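Formiminotetrahydrofolate cyclodeaminase (Thermotoga maritima, PDB 1O5H) probably catalyses the cyclising deamination of 5-formiminotetrahydrofolate to 5,10-methenyltetrahydrofolate with release of ammonia. Local coordinates at residues Q111-I125 / E164-D177. Numbering follows the deposited sequence.
Sequences QNALKEAASVPMDVI and EKVNVLINLKEISD
Val168 enters a hole on helix 107-141 walled by Ala118, Pro121, selenomethionine Met122 and Ile125. With its CG1 anti to the backbone N (chi1 166°), both methyls reach Met122, whose chain folds at chi2 and chi3 so that CE lies 3.4 Å from Val168 CG1. Pro121 CB packs on Val168 CG2 at 3.6 Å. Toward the end of helix 147-172, Ala118 CB sits on Asn171 CB, and Ile175 lays its CG1 3.5 Å from Leu114 CB, with its CD1 beside the Leu114 carbonyl. At the other end of the contact the aliphatic part of Glu164 fits between Val124 and Ile125, its CG 3.5 Å from Val124 CG1; Ser41 of helix 36-56 touches both Val124 and Glu164.

Polar contacts gather where the chain turns after helix 147-172. The Gln111 amide spans this turn: its OE1 accepts a bond from Ser176 N at 3.0 Å, met nearly side-on to the C=O (97°), while its NE2 gives a weak bond to Glu174 O. Lys115 crosses Asp177 at about a right angle, and its NZ forms a salt bridge to Asp177 OD2 at 2.8 Å, on the anti side of the carboxylate. Asp177 OD1 caps the N terminus of helix 178-206 through Phe180 N, while OD2 holds Lys115 of helix 107-141.

Within helix 147-172, Asn171 ND2 bonds to Asn167 O at 2.7 Å, tying the amide back to the preceding turn. The axes of 111-125 and 164-172 approach to 8.1 Å, crossing at -162°: an antiparallel helix pair with Val168 as a knob in a hole, within an all-helical subunit.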
loop_
_atom_site.group_PDB
_atom_site.type_symbol
_atom_site.label_atom_id
_atom_site.label_comp_id
_atom_site.label_asym_id
_atom_site.label_seq_id
_atom_site.Cartn_x
_atom_site.Cartn_y
_atom_site.Cartn_z
ATOM N N GLN A 111 -1.833 16.732 -26.113
ATOM C CA GLN A 111 -1.532 15.368 -26.496
ATOM C C GLN A 111 -0.159 14.950 -26.006
ATOM O O GLN A 111 0.021 13.845 -25.476
ATOM C CB GLN A 111 -1.639 15.205 -28.005
ATOM C CG GLN A 111 -3.021 14.818 -28.448
ATOM C CD GLN A 111 -3.365 13.424 -28.005
ATOM O OE1 GLN A 111 -2.645 12.459 -28.323
ATOM N NE2 GLN A 111 -4.456 13.300 -27.263
ATOM N N ASN A 112 0.807 15.839 -26.155
ATOM C CA ASN A 112 2.151 15.553 -25.691
ATOM C C ASN A 112 2.249 15.484 -24.159
ATOM O O ASN A 112 2.989 14.659 -23.611
ATOM C CB ASN A 112 3.110 16.589 -26.258
ATOM C CG ASN A 112 4.280 16.843 -25.355
ATOM O OD1 ASN A 112 5.242 16.073 -25.341
ATOM N ND2 ASN A 112 4.212 17.934 -24.583
ATOM N N ALA A 113 1.499 16.336 -23.466
ATOM C CA ALA A 113 1.523 16.351 -22.013
ATOM C C ALA A 113 0.902 15.070 -21.523
ATOM O O ALA A 113 1.447 14.402 -20.636
ATOM C CB ALA A 113 0.758 17.524 -21.490
ATOM N N LEU A 114 -0.237 14.727 -22.122
ATOM C CA LEU A 114 -0.908 13.477 -21.831
ATOM C C LEU A 114 0.039 12.267 -21.933
ATOM O O LEU A 114 -0.021 11.378 -21.088
ATOM C CB LEU A 114 -2.119 13.322 -22.735
ATOM C CG LEU A 114 -3.359 14.145 -22.407
ATOM C CD1 LEU A 114 -4.217 14.198 -23.654
ATOM C CD2 LEU A 114 -4.133 13.523 -21.242
ATOM N N LYS A 115 0.921 12.263 -22.935
ATOM C CA LYS A 115 1.880 11.172 -23.121
ATOM C C LYS A 115 2.844 11.106 -21.967
ATOM O O LYS A 115 3.058 10.042 -21.385
ATOM C CB LYS A 115 2.666 11.311 -24.427
ATOM C CG LYS A 115 1.905 10.868 -25.678
ATOM C CD LYS A 115 2.720 11.107 -26.937
ATOM C CE LYS A 115 1.845 11.224 -28.172
ATOM N NZ LYS A 115 2.606 10.673 -29.313
ATOM N N GLU A 116 3.431 12.247 -21.631
ATOM C CA GLU A 116 4.379 12.292 -20.529
ATOM C C GLU A 116 3.692 11.812 -19.281
ATOM O O GLU A 116 4.230 10.971 -18.572
ATOM C CB GLU A 116 4.926 13.695 -20.317
ATOM C CG GLU A 116 5.987 14.083 -21.327
ATOM C CD GLU A 116 6.487 15.500 -21.140
ATOM O OE1 GLU A 116 6.039 16.180 -20.190
ATOM O OE2 GLU A 116 7.331 15.942 -21.952
ATOM N N ALA A 117 2.488 12.322 -19.030
ATOM C CA ALA A 117 1.749 11.953 -17.831
ATOM C C ALA A 117 1.506 10.448 -17.750
ATOM O O ALA A 117 1.689 9.838 -16.709
ATOM C CB ALA A 117 0.462 12.688 -17.770
ATOM N N ALA A 118 1.116 9.847 -18.859
ATOM C CA ALA A 118 0.876 8.431 -18.876
ATOM C C ALA A 118 2.155 7.639 -18.583
ATOM O O ALA A 118 2.090 6.535 -18.063
ATOM C CB ALA A 118 0.296 8.054 -20.206
ATOM N N SER A 119 3.312 8.212 -18.894
ATOM C CA SER A 119 4.582 7.498 -18.742
ATOM C C SER A 119 4.934 7.352 -17.297
ATOM O O SER A 119 5.655 6.421 -16.923
ATOM C CB SER A 119 5.736 8.222 -19.439
ATOM O OG SER A 119 5.511 8.252 -20.829
ATOM N N VAL A 120 4.457 8.282 -16.481
ATOM C CA VAL A 120 4.867 8.287 -15.093
ATOM C C VAL A 120 4.449 7.005 -14.383
ATOM O O VAL A 120 5.335 6.266 -13.926
ATOM C CB VAL A 120 4.407 9.521 -14.346
ATOM C CG1 VAL A 120 4.701 9.365 -12.866
ATOM C CG2 VAL A 120 5.098 10.729 -14.914
ATOM N N PRO A 121 3.146 6.683 -14.333
ATOM C CA PRO A 121 2.728 5.429 -13.675
ATOM C C PRO A 121 3.341 4.220 -14.365
ATOM O O PRO A 121 3.737 3.275 -13.698
ATOM C CB PRO A 121 1.200 5.431 -13.775
ATOM C CG PRO A 121 0.826 6.508 -14.753
ATOM C CD PRO A 121 1.999 7.418 -14.890
HETATM N N MSE A 122 3.469 4.274 -15.684
HETATM C CA MSE A 122 4.163 3.229 -16.414
HETATM C C MSE A 122 5.520 2.972 -15.775
HETATM O O MSE A 122 5.862 1.828 -15.477
HETATM C CB MSE A 122 4.307 3.626 -17.887
HETATM C CG MSE A 122 4.644 2.479 -18.829
HETATM SE SE MSE A 122 3.672 0.772 -18.582
HETATM C CE MSE A 122 2.000 1.336 -18.951
ATOM N N ASP A 123 6.268 4.045 -15.529
ATOM C CA ASP A 123 7.585 3.922 -14.912
ATOM C C ASP A 123 7.490 3.331 -13.524
ATOM O O ASP A 123 8.253 2.427 -13.197
ATOM C CB ASP A 123 8.341 5.241 -14.949
ATOM C CG ASP A 123 8.833 5.566 -16.360
ATOM O OD1 ASP A 123 8.829 4.626 -17.195
ATOM O OD2 ASP A 123 9.234 6.698 -16.742
ATOM N N VAL A 124 6.514 3.783 -12.737
ATOM C CA VAL A 124 6.304 3.218 -11.412
ATOM C C VAL A 124 6.128 1.723 -11.527
ATOM O O VAL A 124 6.738 0.967 -10.769
ATOM C CB VAL A 124 5.072 3.795 -10.699
ATOM C CG1 VAL A 124 4.863 3.081 -9.396
ATOM C CG2 VAL A 124 5.252 5.270 -10.441
ATOM N N ILE A 125 5.314 1.291 -12.479
ATOM C CA ILE A 125 5.095 -0.138 -12.684
ATOM C C ILE A 125 6.381 -0.885 -13.003
ATOM O O ILE A 125 6.591 -2.014 -12.571
ATOM C CB ILE A 125 4.090 -0.373 -13.804
ATOM C CG1 ILE A 125 2.686 0.004 -13.342
ATOM C CG2 ILE A 125 4.110 -1.814 -14.220
ATOM C CD1 ILE A 125 1.653 -0.009 -14.431
ATOM N N GLU A 164 -1.289 1.870 -10.210
ATOM C CA GLU A 164 -0.678 2.523 -11.335
ATOM C C GLU A 164 -1.270 2.114 -12.671
ATOM O O GLU A 164 -1.353 2.941 -13.578
ATOM C CB GLU A 164 0.806 2.275 -11.300
ATOM C CG GLU A 164 1.386 2.678 -9.961
ATOM C CD GLU A 164 1.305 4.159 -9.691
ATOM O OE1 GLU A 164 0.932 4.926 -10.603
ATOM O OE2 GLU A 164 1.637 4.572 -8.559
ATOM N N LYS A 165 -1.708 0.865 -12.794
ATOM C CA LYS A 165 -2.357 0.418 -14.015
ATOM C C LYS A 165 -3.563 1.284 -14.270
ATOM O O LYS A 165 -3.734 1.808 -15.400
ATOM C CB LYS A 165 -2.827 -1.015 -13.895
ATOM C CG LYS A 165 -3.529 -1.524 -15.111
ATOM C CD LYS A 165 -4.012 -2.947 -14.894
ATOM C CE LYS A 165 -4.573 -3.505 -16.185
ATOM N NZ LYS A 165 -5.070 -4.854 -15.913
ATOM N N VAL A 166 -4.394 1.473 -13.244
ATOM C CA VAL A 166 -5.519 2.375 -13.429
ATOM C C VAL A 166 -5.046 3.765 -13.900
ATOM O O VAL A 166 -5.621 4.351 -14.836
ATOM C CB VAL A 166 -6.410 2.450 -12.193
ATOM C CG1 VAL A 166 -7.227 3.761 -12.159
ATOM C CG2 VAL A 166 -7.324 1.242 -12.162
ATOM N N ASN A 167 -3.980 4.274 -13.292
ATOM C CA ASN A 167 -3.514 5.583 -13.683
ATOM C C ASN A 167 -2.934 5.627 -15.095
ATOM O O ASN A 167 -3.183 6.585 -15.843
ATOM C CB ASN A 167 -2.613 6.176 -12.610
ATOM C CG ASN A 167 -3.375 6.459 -11.326
ATOM O OD1 ASN A 167 -2.922 6.127 -10.243
ATOM N ND2 ASN A 167 -4.555 7.046 -11.450
ATOM N N VAL A 168 -2.223 4.576 -15.494
ATOM C CA VAL A 168 -1.850 4.445 -16.906
ATOM C C VAL A 168 -3.069 4.483 -17.835
ATOM O O VAL A 168 -3.093 5.255 -18.802
ATOM C CB VAL A 168 -1.044 3.191 -17.177
ATOM C CG1 VAL A 168 -0.984 2.912 -18.666
ATOM C CG2 VAL A 168 0.336 3.379 -16.640
ATOM N N LEU A 169 -4.091 3.680 -17.545
ATOM C CA LEU A 169 -5.238 3.660 -18.452
ATOM C C LEU A 169 -6.068 4.933 -18.474
ATOM O O LEU A 169 -6.513 5.329 -19.549
ATOM C CB LEU A 169 -6.121 2.454 -18.245
ATOM C CG LEU A 169 -5.365 1.145 -18.402
ATOM C CD1 LEU A 169 -6.309 -0.013 -18.241
ATOM C CD2 LEU A 169 -4.707 1.080 -19.735
ATOM N N ILE A 170 -6.276 5.586 -17.330
ATOM C CA ILE A 170 -7.036 6.842 -17.383
ATOM C C ILE A 170 -6.361 7.818 -18.320
ATOM O O ILE A 170 -7.039 8.540 -19.038
ATOM C CB ILE A 170 -7.329 7.499 -15.996
ATOM C CG1 ILE A 170 -6.019 7.793 -15.231
ATOM C CG2 ILE A 170 -8.391 6.665 -15.225
ATOM C CD1 ILE A 170 -6.114 8.787 -14.036
ATOM N N ASN A 171 -5.033 7.823 -18.350
ATOM C CA ASN A 171 -4.333 8.708 -19.256
ATOM C C ASN A 171 -4.380 8.305 -20.714
ATOM O O ASN A 171 -4.717 9.121 -21.585
ATOM C CB ASN A 171 -2.932 8.900 -18.781
ATOM C CG ASN A 171 -2.875 9.782 -17.569
ATOM O OD1 ASN A 171 -2.890 11.010 -17.686
ATOM N ND2 ASN A 171 -2.842 9.182 -16.404
ATOM N N LEU A 172 -4.099 7.042 -20.981
ATOM C CA LEU A 172 -4.150 6.547 -22.347
ATOM C C LEU A 172 -5.414 6.903 -23.104
ATOM O O LEU A 172 -5.336 7.289 -24.276
ATOM C CB LEU A 172 -3.974 5.034 -22.370
ATOM C CG LEU A 172 -2.529 4.630 -22.125
ATOM C CD1 LEU A 172 -2.380 3.172 -22.405
ATOM C CD2 LEU A 172 -1.617 5.462 -23.013
ATOM N N LYS A 173 -6.569 6.769 -22.444
ATOM C CA LYS A 173 -7.865 6.939 -23.103
ATOM C C LYS A 173 -8.060 8.331 -23.681
ATOM O O LYS A 173 -8.876 8.533 -24.573
ATOM C CB LYS A 173 -9.025 6.565 -22.188
ATOM C CG LYS A 173 -9.278 7.527 -21.057
ATOM C CD LYS A 173 -10.478 7.075 -20.227
ATOM C CE LYS A 173 -10.575 7.913 -18.955
ATOM N NZ LYS A 173 -11.952 7.947 -18.385
ATOM N N GLU A 174 -7.282 9.283 -23.188
ATOM C CA GLU A 174 -7.299 10.641 -23.733
ATOM C C GLU A 174 -6.355 10.902 -24.922
ATOM O O GLU A 174 -6.457 11.934 -25.582
ATOM C CB GLU A 174 -6.990 11.627 -22.610
ATOM C CG GLU A 174 -7.966 11.554 -21.441
ATOM C CD GLU A 174 -9.432 11.675 -21.876
ATOM O OE1 GLU A 174 -9.715 12.374 -22.888
ATOM O OE2 GLU A 174 -10.303 11.060 -21.198
ATOM N N ILE A 175 -5.433 9.974 -25.173
ATOM C CA ILE A 175 -4.389 10.140 -26.196
ATOM C C ILE A 175 -4.852 9.589 -27.544
ATOM O O ILE A 175 -5.248 8.412 -27.661
ATOM C CB ILE A 175 -3.055 9.495 -25.702
ATOM C CG1 ILE A 175 -2.481 10.322 -24.550
ATOM C CG2 ILE A 175 -2.013 9.374 -26.810
ATOM C CD1 ILE A 175 -1.401 9.649 -23.765
ATOM N N SER A 176 -4.802 10.450 -28.554
ATOM C CA SER A 176 -5.372 10.136 -29.861
ATOM C C SER A 176 -4.405 9.356 -30.739
ATOM O O SER A 176 -4.835 8.621 -31.625
ATOM C CB SER A 176 -5.866 11.405 -30.571
ATOM O OG SER A 176 -4.818 12.352 -30.706
ATOM N N ASP A 177 -3.108 9.506 -30.483
ATOM C CA ASP A 177 -2.078 8.747 -31.191
ATOM C C ASP A 177 -2.256 7.242 -30.965
ATOM O O ASP A 177 -1.840 6.724 -29.933
ATOM C CB ASP A 177 -0.711 9.212 -30.688
ATOM C CG ASP A 177 0.443 8.402 -31.250
ATOM O OD1 ASP A 177 0.251 7.282 -31.793
ATOM O OD2 ASP A 177 1.614 8.816 -31.152
#